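Long-range contact in nuclease-like protein (Chaetomium thermophilum, PDB 6GRB), which probably acts as a structure-selective endonuclease that resolves four-way DNA junctions and cuts 5' flaps, its N-terminal part being the nuclease region: residues A[357-369]-A[442-456]. Residues are numbered along the deposited sequence; the frame is centred on the assembly and turned at random.
Sequences EESTLVKGISMRR and WVPETILKLGVPVTV
Glu358 sends its extended side chain from a 3-10 turn onto the first turn of the helix starting after Val452. There the carboxylate splits its two oxygens: OE2 takes the backbone N of Val454 at 2.7 Å, nearly straight (166°), on its syn side but 19° out of plane, while OE1 receives Thr455 OG1 at 2.5 Å, very short, and weakly Thr455 N. The group probably has little freedom to turn, and Glu358 CG packs on Val452 CG1 (3.6 Å).

A second cluster centres on the Trp442 indole. With CG between its backbone N and carbonyl carbon (chi1 77°) and the chain extended to NE, Arg369 lays its guanidinium flat over the five-membered ring, CZ 3.8 Å from the centroid, a cation-pi stack; CD makes a CH-pi contact over the six-membered ring. Met367 SD reaches the indole edge, a Met-aromatic contact. A serine in place of Trp442 would probably leave the Arg369 guanidinium without its stacking surface and Met367 without its aromatic neighbour.

Apolar groups fill the middle, Val362 on Val452 and Ile365 CD1 on Val456 CG2 (4.1 Å). Arg368 NH1 and Glu445 OE1 (3.2 Å) form a salt bridge by charge alone; Arg368 NH2 is salt-bridged to Glu370.

Within the C-terminal domain, consistent with GEN1's chromodomain, the stack links outer strands 364-371 and 439-444 across 377-384. The N-terminal end of helix 453-464 probably favours Glu358's negative charge, while Trp442 and a salt bridge from NE to Glu379 fix the Arg369 guanidinium.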
ATOM      1  N   GLU A 357     -31.124   6.203 -13.617  1.00 91.43           N
ATOM      2  CA  GLU A 357     -29.787   5.920 -14.126  1.00 91.44           C
ATOM      3  C   GLU A 357     -29.146   4.732 -13.416  1.00 90.41           C
ATOM      4  O   GLU A 357     -28.101   4.249 -13.876  1.00 90.44           O
ATOM      5  CB  GLU A 357     -28.892   7.158 -13.995  1.00 91.25           C
ATOM      6  N   GLU A 358     -29.759   4.231 -12.335  1.00 87.60           N
ATOM      7  CA  GLU A 358     -29.222   3.073 -11.619  1.00 86.76           C
ATOM      8  C   GLU A 358     -29.068   1.866 -12.531  1.00 87.74           C
ATOM      9  O   GLU A 358     -28.024   1.200 -12.532  1.00 87.47           O
ATOM     10  CB  GLU A 358     -30.124   2.719 -10.444  1.00 85.97           C
ATOM     11  CG  GLU A 358     -29.482   2.974  -9.138  1.00 84.60           C
ATOM     12  CD  GLU A 358     -30.394   2.660  -7.997  1.00 84.00           C
ATOM     13  OE1 GLU A 358     -31.054   1.593  -8.034  1.00 84.36           O
ATOM     14  OE2 GLU A 358     -30.460   3.495  -7.069  1.00 83.30           O
ATOM     15  N   SER A 359     -30.104   1.566 -13.316  1.00 85.72           N
ATOM     16  CA  SER A 359     -30.037   0.391 -14.179  1.00 86.89           C
ATOM     17  C   SER A 359     -28.852   0.412 -15.145  1.00 87.62           C
ATOM     18  O   SER A 359     -28.499  -0.645 -15.688  1.00 88.48           O
ATOM     19  CB  SER A 359     -31.340   0.240 -14.964  1.00 88.11           C
ATOM     20  OG  SER A 359     -31.354  -1.004 -15.641  1.00 89.26           O
ATOM     21  N   THR A 360     -28.213   1.567 -15.356  1.00 88.66           N
ATOM     22  CA  THR A 360     -27.148   1.630 -16.347  1.00 89.51           C
ATOM     23  C   THR A 360     -25.870   0.968 -15.868  1.00 88.59           C
ATOM     24  O   THR A 360     -24.976   0.731 -16.686  1.00 89.32           O
ATOM     25  CB  THR A 360     -26.862   3.089 -16.750  1.00 89.76           C
ATOM     26  OG1 THR A 360     -26.286   3.114 -18.070  1.00 91.32           O
ATOM     27  CG2 THR A 360     -25.890   3.749 -15.786  1.00 88.19           C
ATOM     28  N   LEU A 361     -25.759   0.662 -14.575  1.00 85.73           N
ATOM     29  CA  LEU A 361     -24.559   0.038 -14.036  1.00 84.74           C
ATOM     30  C   LEU A 361     -24.790  -1.375 -13.538  1.00 84.77           C
ATOM     31  O   LEU A 361     -23.839  -2.157 -13.492  1.00 84.61           O
ATOM     32  CB  LEU A 361     -23.987   0.882 -12.883  1.00 83.03           C
ATOM     33  N   VAL A 362     -26.027  -1.724 -13.191  1.00 81.06           N
ATOM     34  CA  VAL A 362     -26.330  -2.943 -12.454  1.00 81.00           C
ATOM     35  C   VAL A 362     -27.699  -3.436 -12.892  1.00 82.24           C
ATOM     36  O   VAL A 362     -28.696  -2.718 -12.755  1.00 82.04           O
ATOM     37  CB  VAL A 362     -26.301  -2.679 -10.937  1.00 79.25           C
ATOM     38  CG1 VAL A 362     -27.111  -3.725 -10.201  1.00 79.39           C
ATOM     39  CG2 VAL A 362     -24.862  -2.575 -10.411  1.00 78.05           C
ATOM     40  N   LYS A 363     -27.773  -4.653 -13.425  1.00 77.69           N
ATOM     41  CA  LYS A 363     -29.070  -5.165 -13.850  1.00 78.74           C
ATOM     42  C   LYS A 363     -29.814  -5.930 -12.757  1.00 78.10           C
ATOM     43  O   LYS A 363     -31.043  -5.992 -12.801  1.00 78.37           O
ATOM     44  CB  LYS A 363     -28.909  -6.059 -15.077  1.00 80.62           C
ATOM     45  CG  LYS A 363     -28.037  -5.442 -16.148  1.00 81.42           C
ATOM     46  CD  LYS A 363     -28.672  -4.204 -16.779  1.00 81.55           C
ATOM     47  CE  LYS A 363     -27.699  -3.556 -17.764  1.00 82.22           C
ATOM     48  NZ  LYS A 363     -28.305  -2.415 -18.489  1.00 82.65           N
ATOM     49  N   GLY A 364     -29.123  -6.504 -11.778  1.00 76.85           N
ATOM     50  CA  GLY A 364     -29.821  -7.272 -10.762  1.00 76.33           C
ATOM     51  C   GLY A 364     -28.878  -7.753  -9.680  1.00 75.35           C
ATOM     52  O   GLY A 364     -27.648  -7.735  -9.829  1.00 75.25           O
ATOM     53  N   ILE A 365     -29.491  -8.183  -8.577  1.00 73.88           N
ATOM     54  CA  ILE A 365     -28.811  -8.784  -7.439  1.00 73.01           C
ATOM     55  C   ILE A 365     -29.468 -10.130  -7.183  1.00 73.59           C
ATOM     56  O   ILE A 365     -30.693 -10.251  -7.260  1.00 73.96           O
ATOM     57  CB  ILE A 365     -28.894  -7.889  -6.184  1.00 71.45           C
ATOM     58  CG1 ILE A 365     -28.412  -6.473  -6.501  1.00 70.85           C
ATOM     59  CG2 ILE A 365     -28.089  -8.477  -5.042  1.00 70.60           C
ATOM     60  CD1 ILE A 365     -28.729  -5.470  -5.390  1.00 69.54           C
ATOM     61  N   SER A 366     -28.662 -11.146  -6.897  1.00 71.26           N
ATOM     62  CA  SER A 366     -29.187 -12.497  -6.762  1.00 71.85           C
ATOM     63  C   SER A 366     -28.817 -13.178  -5.461  1.00 71.03           C
ATOM     64  O   SER A 366     -29.334 -14.273  -5.204  1.00 71.41           O
ATOM     65  CB  SER A 366     -28.720 -13.387  -7.930  1.00 73.19           C
ATOM     66  OG  SER A 366     -27.304 -13.372  -8.059  1.00 73.14           O
ATOM     67  N   MET A 367     -27.900 -12.626  -4.683  1.00 69.85           N
ATOM     68  CA  MET A 367     -27.456 -13.303  -3.478  1.00 69.26           C
ATOM     69  C   MET A 367     -26.613 -12.372  -2.620  1.00 68.02           C
ATOM     70  O   MET A 367     -26.350 -11.262  -2.997  1.00 67.79           O
ATOM     71  CB  MET A 367     -26.641 -14.534  -3.908  1.00 77.22           C
ATOM     72  CG  MET A 367     -26.392 -15.650  -2.899  1.00 77.75           C
ATOM     73  SD  MET A 367     -25.567 -17.099  -3.586  1.00 78.29           S
ATOM     74  CE  MET A 367     -25.677 -16.648  -5.279  1.00 78.30           C
ATOM     75  N   ARG A 368     -26.229 -12.890  -1.458  1.00 74.29           N
ATOM     76  CA  ARG A 368     -25.406 -12.190  -0.488  1.00 73.24           C
ATOM     77  C   ARG A 368     -24.508 -13.229   0.171  1.00 73.11           C
ATOM     78  O   ARG A 368     -24.867 -14.404   0.260  1.00 73.73           O
ATOM     79  CB  ARG A 368     -26.276 -11.497   0.560  1.00 72.68           C
ATOM     80  CG  ARG A 368     -25.636 -11.403   1.935  1.00 71.27           C
ATOM     81  CD  ARG A 368     -26.057 -10.132   2.655  1.00 70.18           C
ATOM     82  NE  ARG A 368     -25.347  -9.959   3.919  1.00 69.72           N
ATOM     83  CZ  ARG A 368     -25.526  -8.931   4.742  1.00 69.49           C
ATOM     84  NH1 ARG A 368     -26.396  -7.978   4.436  1.00 69.63           N
ATOM     85  NH2 ARG A 368     -24.837  -8.856   5.871  1.00 69.24           N
ATOM     86  N   ARG A 369     -23.341 -12.796   0.630  1.00 68.61           N
ATOM     87  CA  ARG A 369     -22.384 -13.686   1.257  1.00 68.54           C
ATOM     88  C   ARG A 369     -21.447 -12.844   2.106  1.00 67.47           C
ATOM     89  O   ARG A 369     -21.271 -11.644   1.877  1.00 66.88           O
ATOM     90  CB  ARG A 369     -21.576 -14.486   0.218  1.00 69.39           C
ATOM     91  CG  ARG A 369     -20.463 -13.664  -0.451  1.00 69.15           C
ATOM     92  CD  ARG A 369     -19.494 -14.523  -1.247  1.00 70.02           C
ATOM     93  NE  ARG A 369     -18.365 -13.737  -1.737  1.00 69.78           N
ATOM     94  CZ  ARG A 369     -17.326 -14.220  -2.417  1.00 70.47           C
ATOM     95  NH1 ARG A 369     -16.353 -13.418  -2.798  1.00 70.24           N
ATOM     96  NH2 ARG A 369     -17.258 -15.505  -2.713  1.00 71.37           N
ATOM     97  N   TRP A 442     -19.105 -10.195  -7.535  1.00 69.99           N
ATOM     98  CA  TRP A 442     -19.339  -9.897  -6.126  1.00 68.27           C
ATOM     99  C   TRP A 442     -18.819  -8.496  -5.818  1.00 66.61           C
ATOM    100  O   TRP A 442     -17.621  -8.218  -5.984  1.00 66.17           O
ATOM    101  CB  TRP A 442     -18.664 -10.920  -5.212  1.00 68.05           C
ATOM    102  CG  TRP A 442     -19.280 -12.286  -5.204  1.00 69.08           C
ATOM    103  CD1 TRP A 442     -18.770 -13.410  -5.772  1.00 70.25           C
ATOM    104  CD2 TRP A 442     -20.501 -12.682  -4.561  1.00 68.83           C
ATOM    105  NE1 TRP A 442     -19.600 -14.479  -5.544  1.00 70.60           N
ATOM    106  CE2 TRP A 442     -20.669 -14.059  -4.798  1.00 69.81           C
ATOM    107  CE3 TRP A 442     -21.465 -12.005  -3.809  1.00 67.89           C
ATOM    108  CZ2 TRP A 442     -21.763 -14.774  -4.310  1.00 69.85           C
ATOM    109  CZ3 TRP A 442     -22.543 -12.708  -3.318  1.00 68.05           C
ATOM    110  CH2 TRP A 442     -22.691 -14.078  -3.576  1.00 69.03           C
ATOM    111  N   VAL A 443     -19.710  -7.620  -5.361  1.00 66.13           N
ATOM    112  CA  VAL A 443     -19.339  -6.243  -5.032  1.00 64.65           C
ATOM    113  C   VAL A 443     -19.726  -5.968  -3.584  1.00 63.57           C
ATOM    114  O   VAL A 443     -20.808  -6.401  -3.145  1.00 63.93           O
ATOM    115  CB  VAL A 443     -19.989  -5.245  -6.007  1.00 64.90           C
ATOM    116  CG1 VAL A 443     -19.604  -3.821  -5.654  1.00 63.74           C
ATOM    117  CG2 VAL A 443     -19.570  -5.571  -7.434  1.00 65.84           C
ATOM    118  N   PRO A 444     -18.866  -5.303  -2.804  1.00 63.48           N
ATOM    119  CA  PRO A 444     -19.198  -5.027  -1.387  1.00 62.70           C
ATOM    120  C   PRO A 444     -20.496  -4.249  -1.238  1.00 62.67           C
ATOM    121  O   PRO A 444     -20.722  -3.249  -1.919  1.00 62.62           O
ATOM    122  CB  PRO A 444     -17.990  -4.219  -0.894  1.00 61.71           C
ATOM    123  CG  PRO A 444     -16.848  -4.732  -1.748  1.00 61.97           C
ATOM    124  CD  PRO A 444     -17.445  -5.032  -3.104  1.00 62.98           C
ATOM    125  N   GLU A 445     -21.346  -4.722  -0.320  1.00 67.37           N
ATOM    126  CA  GLU A 445     -22.696  -4.177  -0.157  1.00 67.52           C
ATOM    127  C   GLU A 445     -22.683  -2.667   0.095  1.00 66.90           C
ATOM    128  O   GLU A 445     -23.570  -1.949  -0.383  1.00 67.18           O
ATOM    129  CB  GLU A 445     -23.424  -4.904   0.987  1.00 67.59           C
ATOM    130  CG  GLU A 445     -24.848  -4.460   1.202  1.00 67.83           C
ATOM    131  CD  GLU A 445     -25.492  -5.116   2.422  1.00 67.87           C
ATOM    132  OE1 GLU A 445     -24.744  -5.503   3.343  1.00 67.50           O
ATOM    133  OE2 GLU A 445     -26.745  -5.247   2.476  1.00 68.33           O
ATOM    134  N   THR A 446     -21.702  -2.155   0.841  1.00 64.52           N
ATOM    135  CA  THR A 446     -21.798  -0.729   1.112  1.00 64.23           C
ATOM    136  C   THR A 446     -21.402   0.102  -0.100  1.00 64.35           C
ATOM    137  O   THR A 446     -21.873   1.238  -0.247  1.00 64.50           O
ATOM    138  CB  THR A 446     -20.984  -0.329   2.351  1.00 63.75           C
ATOM    139  OG1 THR A 446     -19.608  -0.665   2.177  1.00 63.51           O
ATOM    140  CG2 THR A 446     -21.517  -0.985   3.593  1.00 63.96           C
ATOM    141  N   ILE A 447     -20.587  -0.441  -1.005  1.00 63.30           N
ATOM    142  CA  ILE A 447     -20.363   0.283  -2.255  1.00 63.61           C
ATOM    143  C   ILE A 447     -21.651   0.327  -3.078  1.00 64.42           C
ATOM    144  O   ILE A 447     -21.941   1.323  -3.748  1.00 64.81           O
ATOM    145  CB  ILE A 447     -19.177  -0.326  -3.037  1.00 63.58           C
ATOM    146  CG1 ILE A 447     -17.861   0.061  -2.375  1.00 62.84           C
ATOM    147  CG2 ILE A 447     -19.171   0.141  -4.491  1.00 64.22           C
ATOM    148  CD1 ILE A 447     -16.653  -0.276  -3.183  1.00 62.78           C
ATOM    149  N   LEU A 448     -22.475  -0.709  -2.993  1.00 65.33           N
ATOM    150  CA  LEU A 448     -23.716  -0.732  -3.762  1.00 66.23           C
ATOM    151  C   LEU A 448     -24.803   0.148  -3.145  1.00 66.15           C
ATOM    152  O   LEU A 448     -25.679   0.642  -3.864  1.00 66.81           O
ATOM    153  CB  LEU A 448     -24.217  -2.172  -3.902  1.00 66.92           C
ATOM    154  CG  LEU A 448     -23.366  -3.212  -4.631  1.00 67.46           C
ATOM    155  CD1 LEU A 448     -24.153  -4.503  -4.737  1.00 68.48           C
ATOM    156  CD2 LEU A 448     -22.951  -2.728  -5.996  1.00 68.00           C
ATOM    157  N   LYS A 449     -24.783   0.347  -1.827  1.00 69.70           N
ATOM    158  CA  LYS A 449     -25.768   1.245  -1.246  1.00 69.74           C
ATOM    159  C   LYS A 449     -25.522   2.687  -1.667  1.00 69.82           C
ATOM    160  O   LYS A 449     -26.472   3.475  -1.707  1.00 70.20           O
ATOM    161  CB  LYS A 449     -25.772   1.104   0.272  1.00 69.16           C
ATOM    162  CG  LYS A 449     -26.274  -0.257   0.749  1.00 69.19           C
ATOM    163  CD  LYS A 449     -26.240  -0.365   2.256  1.00 69.11           C
ATOM    164  CE  LYS A 449     -26.761  -1.704   2.733  1.00 69.20           C
ATOM    165  NZ  LYS A 449     -26.726  -1.874   4.222  1.00 68.75           N
ATOM    166  N   LEU A 450     -24.278   3.023  -2.033  1.00 69.12           N
ATOM    167  CA  LEU A 450     -23.921   4.377  -2.441  1.00 69.40           C
ATOM    168  C   LEU A 450     -24.277   4.637  -3.901  1.00 70.28           C
ATOM    169  O   LEU A 450     -24.816   5.699  -4.246  1.00 70.88           O
ATOM    170  CB  LEU A 450     -22.419   4.605  -2.214  1.00 68.96           C
ATOM    171  CG  LEU A 450     -21.912   4.459  -0.771  1.00 68.27           C
ATOM    172  CD1 LEU A 450     -20.411   4.749  -0.695  1.00 68.02           C
ATOM    173  CD2 LEU A 450     -22.723   5.333   0.205  1.00 68.42           C
ATOM    174  N   GLY A 451     -23.980   3.678  -4.769  1.00 73.01           N
ATOM    175  CA  GLY A 451     -24.060   3.901  -6.197  1.00 73.97           C
ATOM    176  C   GLY A 451     -25.393   3.519  -6.791  1.00 74.79           C
ATOM    177  O   GLY A 451     -25.919   4.241  -7.641  1.00 75.69           O
ATOM    178  N   VAL A 452     -25.955   2.399  -6.343  1.00 75.70           N
ATOM    179  CA  VAL A 452     -27.241   1.920  -6.841  1.00 76.57           C
ATOM    180  C   VAL A 452     -28.224   1.714  -5.691  1.00 76.14           C
ATOM    181  O   VAL A 452     -28.730   0.599  -5.501  1.00 76.36           O
ATOM    182  CB  VAL A 452     -27.062   0.633  -7.655  1.00 77.30           C
ATOM    183  CG1 VAL A 452     -26.509   0.974  -9.027  1.00 78.16           C
ATOM    184  CG2 VAL A 452     -26.134  -0.323  -6.923  1.00 76.56           C
ATOM    185  N   PRO A 453     -28.560   2.767  -4.935  1.00 78.09           N
ATOM    186  CA  PRO A 453     -29.302   2.558  -3.680  1.00 77.62           C
ATOM    187  C   PRO A 453     -30.689   1.937  -3.819  1.00 78.24           C
ATOM    188  O   PRO A 453     -31.076   1.153  -2.939  1.00 77.97           O
ATOM    189  CB  PRO A 453     -29.377   3.976  -3.087  1.00 77.32           C
ATOM    190  CG  PRO A 453     -29.120   4.905  -4.237  1.00 77.93           C
ATOM    191  CD  PRO A 453     -28.144   4.175  -5.091  1.00 78.07           C
ATOM    192  N   VAL A 454     -31.477   2.266  -4.849  1.00 79.33           N
ATOM    193  CA  VAL A 454     -32.836   1.735  -4.827  1.00 79.86           C
ATOM    194  C   VAL A 454     -32.891   0.310  -5.370  1.00 80.47           C
ATOM    195  O   VAL A 454     -33.900  -0.382  -5.173  1.00 80.89           O
ATOM    196  CB  VAL A 454     -33.840   2.670  -5.538  1.00 80.60           C
ATOM    197  CG1 VAL A 454     -33.881   4.011  -4.828  1.00 80.08           C
ATOM    198  CG2 VAL A 454     -33.525   2.871  -6.997  1.00 81.45           C
ATOM    199  N   THR A 455     -31.818  -0.158  -6.014  1.00 78.78           N
ATOM    200  CA  THR A 455     -31.723  -1.570  -6.381  1.00 79.39           C
ATOM    201  C   THR A 455     -31.476  -2.448  -5.155  1.00 78.70           C
ATOM    202  O   THR A 455     -32.005  -3.561  -5.064  1.00 79.21           O
ATOM    203  CB  THR A 455     -30.612  -1.763  -7.407  1.00 79.85           C
ATOM    204  OG1 THR A 455     -30.780  -0.822  -8.475  1.00 80.48           O
ATOM    205  CG2 THR A 455     -30.658  -3.163  -7.968  1.00 80.86           C
ATOM    206  N   VAL A 456     -30.672  -1.963  -4.200  1.00 76.72           N
ATOM    207  CA  VAL A 456     -30.417  -2.734  -2.988  1.00 76.12           C
ATOM    208  C   VAL A 456     -31.666  -2.783  -2.101  1.00 76.11           C
ATOM    209  O   VAL A 456     -31.896  -3.783  -1.407  1.00 76.19           O
ATOM    210  CB  VAL A 456     -29.188  -2.173  -2.237  1.00 75.05           C
ATOM    211  CG1 VAL A 456     -28.830  -3.045  -1.052  1.00 74.57           C
ATOM    212  CG2 VAL A 456     -27.996  -2.068  -3.170  1.00 75.10           C
TER